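Local coordinates for protein HTH-type transcriptional repressor NemR (Escherichia coli, PDB 4YZE) that represses transcription of the nemRA-gloA operon by binding the NemR box, and takes part in the response to electrophiles and reactive chlorine species, at residues L165-N173 and P184-V192. The protein carries 5 engineered substitutions. Residues are numbered along the deposited sequence; the frame is centred on the assembly and turned at random.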
ATOM      1  N   LEU A 165      -4.573  -5.407 -10.765  1.00 27.16           N
ATOM      2  CA  LEU A 165      -5.430  -4.220 -10.672  1.00 28.70           C
ATOM      3  C   LEU A 165      -5.639  -3.830  -9.211  1.00 28.45           C
ATOM      4  O   LEU A 165      -5.644  -2.640  -8.850  1.00 26.17           O
ATOM      5  CB  LEU A 165      -6.788  -4.473 -11.326  1.00 29.07           C
ATOM      6  CG  LEU A 165      -6.896  -4.590 -12.853  1.00 38.74           C
ATOM      7  CD1 LEU A 165      -8.331  -4.885 -13.247  1.00 34.62           C
ATOM      8  CD2 LEU A 165      -6.423  -3.317 -13.557  1.00 38.09           C
ATOM      9  N   TYR A 166      -5.817  -4.835  -8.364  1.00 26.16           N
ATOM     10  CA  TYR A 166      -6.017  -4.576  -6.938  1.00 26.32           C
ATOM     11  C   TYR A 166      -4.717  -4.079  -6.327  1.00 25.87           C
ATOM     12  O   TYR A 166      -4.712  -3.097  -5.590  1.00 25.66           O
ATOM     13  CB  TYR A 166      -6.538  -5.828  -6.224  1.00 28.47           C
ATOM     14  CG  TYR A 166      -6.783  -5.584  -4.753  1.00 34.80           C
ATOM     15  CD1 TYR A 166      -7.883  -4.851  -4.328  1.00 37.30           C
ATOM     16  CD2 TYR A 166      -5.900  -6.050  -3.793  1.00 38.92           C
ATOM     17  CE1 TYR A 166      -8.115  -4.606  -2.986  1.00 36.38           C
ATOM     18  CE2 TYR A 166      -6.123  -5.811  -2.429  1.00 42.18           C
ATOM     19  CZ  TYR A 166      -7.232  -5.089  -2.039  1.00 40.48           C
ATOM     20  OH  TYR A 166      -7.465  -4.836  -0.701  1.00 42.28           O
ATOM     21  N   ALA A 167      -3.606  -4.741  -6.644  1.00 28.25           N
ATOM     22  CA  ALA A 167      -2.318  -4.302  -6.101  1.00 28.52           C
ATOM     23  C   ALA A 167      -2.060  -2.867  -6.545  1.00 30.64           C
ATOM     24  O   ALA A 167      -1.593  -2.034  -5.769  1.00 31.34           O
ATOM     25  CB  ALA A 167      -1.219  -5.194  -6.566  1.00 26.58           C
ATOM     26  N   LEU A 168      -2.398  -2.568  -7.796  1.00 30.85           N
ATOM     27  CA  LEU A 168      -2.167  -1.218  -8.331  1.00 30.84           C
ATOM     28  C   LEU A 168      -2.984  -0.164  -7.583  1.00 25.55           C
ATOM     29  O   LEU A 168      -2.476   0.915  -7.226  1.00 26.03           O
ATOM     30  CB  LEU A 168      -2.525  -1.187  -9.820  1.00 33.75           C
ATOM     31  CG  LEU A 168      -1.909  -0.208 -10.823  1.00 41.28           C
ATOM     32  CD1 LEU A 168      -2.918   0.163 -11.911  1.00 38.68           C
ATOM     33  CD2 LEU A 168      -1.329   1.024 -10.213  1.00 30.86           C
ATOM     34  N   TRP A 169      -4.262  -0.467  -7.391  1.00 26.96           N
ATOM     35  CA  TRP A 169      -5.183   0.397  -6.656  1.00 31.33           C
ATOM     36  C   TRP A 169      -4.690   0.663  -5.228  1.00 34.37           C
ATOM     37  O   TRP A 169      -4.749   1.789  -4.735  1.00 29.07           O
ATOM     38  CB  TRP A 169      -6.549  -0.303  -6.617  1.00 27.52           C
ATOM     39  CG  TRP A 169      -7.607   0.370  -5.794  1.00 41.15           C
ATOM     40  CD1 TRP A 169      -8.511   1.302  -6.221  1.00 42.96           C
ATOM     41  CD2 TRP A 169      -7.902   0.132  -4.405  1.00 44.41           C
ATOM     42  NE1 TRP A 169      -9.338   1.667  -5.181  1.00 44.27           N
ATOM     43  CE2 TRP A 169      -8.984   0.967  -4.057  1.00 42.15           C
ATOM     44  CE3 TRP A 169      -7.357  -0.706  -3.426  1.00 51.13           C
ATOM     45  CZ2 TRP A 169      -9.530   0.995  -2.760  1.00 44.97           C
ATOM     46  CZ3 TRP A 169      -7.898  -0.675  -2.140  1.00 52.73           C
ATOM     47  CH2 TRP A 169      -8.974   0.172  -1.823  1.00 41.83           C
ATOM     48  N   LEU A 170      -4.196  -0.390  -4.583  1.00 32.55           N
ATOM     49  CA  LEU A 170      -3.694  -0.331  -3.210  1.00 28.22           C
ATOM     50  C   LEU A 170      -2.454   0.553  -3.156  1.00 32.02           C
ATOM     51  O   LEU A 170      -2.360   1.482  -2.333  1.00 28.22           O
ATOM     52  CB  LEU A 170      -3.387  -1.778  -2.721  1.00 26.53           C
ATOM     53  CG  LEU A 170      -4.019  -2.320  -1.436  1.00 57.84           C
ATOM     54  CD1 LEU A 170      -3.469  -3.706  -1.117  1.00 61.18           C
ATOM     55  CD2 LEU A 170      -3.784  -1.397  -0.250  1.00 54.36           C
ATOM     56  N   GLY A 171      -1.511   0.310  -4.061  1.00 29.61           N
ATOM     57  CA  GLY A 171      -0.251   1.049  -4.022  1.00 27.82           C
ATOM     58  C   GLY A 171      -0.454   2.509  -4.399  1.00 34.53           C
ATOM     59  O   GLY A 171       0.205   3.425  -3.874  1.00 29.15           O
ATOM     60  N   ALA A 172      -1.395   2.752  -5.295  1.00 24.60           N
ATOM     61  CA  ALA A 172      -1.591   4.120  -5.759  1.00 24.68           C
ATOM     62  C   ALA A 172      -2.225   4.935  -4.654  1.00 26.86           C
ATOM     63  O   ALA A 172      -1.898   6.110  -4.482  1.00 26.45           O
ATOM     64  CB  ALA A 172      -2.459   4.172  -7.045  1.00 24.50           C
ATOM     65  N   ASN A 173      -3.166   4.313  -3.943  1.00 29.84           N
ATOM     66  CA  ASN A 173      -3.791   4.939  -2.777  1.00 26.79           C
ATOM     67  C   ASN A 173      -2.781   5.277  -1.689  1.00 33.42           C
ATOM     68  O   ASN A 173      -2.811   6.365  -1.107  1.00 32.77           O
ATOM     69  CB  ASN A 173      -4.915   4.046  -2.217  1.00 26.76           C
ATOM     70  CG  ASN A 173      -6.260   4.331  -2.889  1.00 49.90           C
ATOM     71  OD1 ASN A 173      -6.818   5.421  -2.725  1.00 43.66           O
ATOM     72  ND2 ASN A 173      -6.774   3.366  -3.664  1.00 40.74           N
ATOM     73  N   PRO A 184      -1.024   9.873  -8.310  1.00 27.90           N
ATOM     74  CA  PRO A 184      -0.889   8.420  -8.440  1.00 26.87           C
ATOM     75  C   PRO A 184      -2.188   7.736  -8.850  1.00 35.00           C
ATOM     76  O   PRO A 184      -2.131   6.735  -9.582  1.00 36.95           O
ATOM     77  CB  PRO A 184      -0.509   7.981  -7.012  1.00 26.42           C
ATOM     78  CG  PRO A 184       0.224   9.191  -6.413  1.00 27.39           C
ATOM     79  CD  PRO A 184      -0.505  10.379  -7.010  1.00 28.16           C
ATOM     80  N   LEU A 185      -3.329   8.248  -8.388  1.00 31.39           N
ATOM     81  CA  LEU A 185      -4.633   7.670  -8.771  1.00 27.19           C
ATOM     82  C   LEU A 185      -4.964   7.984 -10.245  1.00 27.89           C
ATOM     83  O   LEU A 185      -5.393   7.098 -10.970  1.00 30.42           O
ATOM     84  CB  LEU A 185      -5.760   8.135  -7.833  1.00 30.82           C
ATOM     85  CG  LEU A 185      -5.479   7.789  -6.355  1.00 35.07           C
ATOM     86  CD1 LEU A 185      -6.406   8.526  -5.354  1.00 32.29           C
ATOM     87  CD2 LEU A 185      -5.583   6.296  -6.162  1.00 33.93           C
ATOM     88  N   GLU A 186      -4.759   9.232 -10.683  1.00 29.03           N
ATOM     89  CA  GLU A 186      -5.043   9.588 -12.078  1.00 36.13           C
ATOM     90  C   GLU A 186      -4.099   8.785 -12.941  1.00 33.96           C
ATOM     91  O   GLU A 186      -4.472   8.305 -13.997  1.00 30.57           O
ATOM     92  CB  GLU A 186      -4.872  11.094 -12.369  1.00 32.42           C
ATOM     93  CG  GLU A 186      -5.776  11.989 -11.545  1.00 50.45           C
ATOM     94  CD  GLU A 186      -5.475  13.486 -11.724  1.00 60.63           C
ATOM     95  OE1 GLU A 186      -4.284  13.870 -11.812  1.00 54.04           O
ATOM     96  OE2 GLU A 186      -6.443  14.279 -11.774  1.00 65.78           O
ATOM     97  N   ASN A 187      -2.869   8.610 -12.482  1.00 31.52           N
ATOM     98  CA  ASN A 187      -1.926   7.885 -13.310  1.00 30.89           C
ATOM     99  C   ASN A 187      -2.308   6.409 -13.393  1.00 37.96           C
ATOM    100  O   ASN A 187      -2.182   5.797 -14.457  1.00 30.02           O
ATOM    101  CB  ASN A 187      -0.485   8.064 -12.824  1.00 34.19           C
ATOM    102  CG  ASN A 187       0.512   7.370 -13.733  1.00 38.80           C
ATOM    103  OD1 ASN A 187       0.578   7.654 -14.930  1.00 35.18           O
ATOM    104  ND2 ASN A 187       1.279   6.452 -13.173  1.00 38.01           N
ATOM    105  N   ALA A 188      -2.803   5.844 -12.290  1.00 32.82           N
ATOM    106  CA  ALA A 188      -3.269   4.456 -12.318  1.00 31.02           C
ATOM    107  C   ALA A 188      -4.447   4.293 -13.278  1.00 32.44           C
ATOM    108  O   ALA A 188      -4.479   3.342 -14.050  1.00 31.63           O
ATOM    109  CB  ALA A 188      -3.629   3.932 -10.912  1.00 25.34           C
ATOM    110  N   LEU A 189      -5.403   5.220 -13.220  1.00 29.08           N
ATOM    111  CA  LEU A 189      -6.577   5.194 -14.089  1.00 34.68           C
ATOM    112  C   LEU A 189      -6.135   5.229 -15.543  1.00 36.82           C
ATOM    113  O   LEU A 189      -6.641   4.458 -16.356  1.00 34.30           O
ATOM    114  CB  LEU A 189      -7.485   6.402 -13.818  1.00 38.57           C
ATOM    115  CG  LEU A 189      -8.992   6.369 -14.107  1.00 47.07           C
ATOM    116  CD1 LEU A 189      -9.545   7.755 -14.440  1.00 42.26           C
ATOM    117  CD2 LEU A 189      -9.387   5.388 -15.181  1.00 34.71           C
ATOM    118  N   ALA A 190      -5.201   6.118 -15.876  1.00 36.21           N
ATOM    119  CA  ALA A 190      -4.778   6.249 -17.270  1.00 40.42           C
ATOM    120  C   ALA A 190      -4.085   4.967 -17.735  1.00 41.40           C
ATOM    121  O   ALA A 190      -4.229   4.564 -18.888  1.00 43.42           O
ATOM    122  CB  ALA A 190      -3.879   7.457 -17.461  1.00 40.61           C
ATOM    123  N   HIS A 191      -3.357   4.309 -16.833  1.00 39.17           N
ATOM    124  CA  HIS A 191      -2.657   3.083 -17.218  1.00 41.15           C
ATOM    125  C   HIS A 191      -3.631   1.901 -17.405  1.00 40.00           C
ATOM    126  O   HIS A 191      -3.473   1.091 -18.342  1.00 40.48           O
ATOM    127  CB  HIS A 191      -1.519   2.782 -16.247  1.00 32.39           C
ATOM    128  CG  HIS A 191      -0.876   1.442 -16.432  1.00 43.15           C
ATOM    129  ND1 HIS A 191       0.183   1.233 -17.291  1.00 51.61           N
ATOM    130  CD2 HIS A 191      -1.105   0.256 -15.822  1.00 48.99           C
ATOM    131  CE1 HIS A 191       0.560  -0.032 -17.223  1.00 49.36           C
ATOM    132  NE2 HIS A 191      -0.204  -0.648 -16.334  1.00 53.85           N
ATOM    133  N   VAL A 192      -4.649   1.825 -16.550  1.00 34.34           N
ATOM    134  CA  VAL A 192      -5.697   0.819 -16.717  1.00 40.28           C
ATOM    135  C   VAL A 192      -6.424   0.975 -18.063  1.00 42.34           C
ATOM    136  O   VAL A 192      -6.715  -0.027 -18.746  1.00 42.81           O
ATOM    137  CB  VAL A 192      -6.704   0.864 -15.560  1.00 39.80           C
ATOM    138  CG1 VAL A 192      -7.860  -0.094 -15.812  1.00 29.34           C
ATOM    139  CG2 VAL A 192      -6.011   0.529 -14.230  1.00 37.74           C
TER
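The antiparallel hairpin formed by the last two helices of this TetR-family repressor is packed through Leu168, Ala172 and Leu185, with Ala188 and Val192; the axes of 165-173 and 184-192 approach to 8.9 Å, with 159° between their N-to-C directions. The helices close in toward their connection, where Pro184 CB lies 3.4 Å from Ala172 O. There Ala172 CB meets Leu185 CD2 at 3.9 Å and Ala188 CB. The first torsion of Leu168 (chi1 -154°) swings CG away from the backbone N, bringing CD2 3.8 Å from Ala188 CB and CD1 against Val192 CG2; the latter methyl also takes Leu165 CD2 at 3.9 Å. Leu185 crosses Asn173 at about a right angle, its CD2 3.8 Å from Asn173 OD1. Asn173 ND2 turns back to donate a bent bond to Trp169 O (2.8 Å) from above the carbonyl plane, over the centre of the indole face. A leucine here removes the amide, and would probably leave Trp169 O without one of its two donors. The Asn173 side chain lies about 5 Å from that of Cys108, central to the response to reactive chlorine species. His191 packs on Val164 and Asn187 ND2 bonds Gln160 O of the second subunit, as in many TetR-family regulators, which dimerise through C-terminal helices.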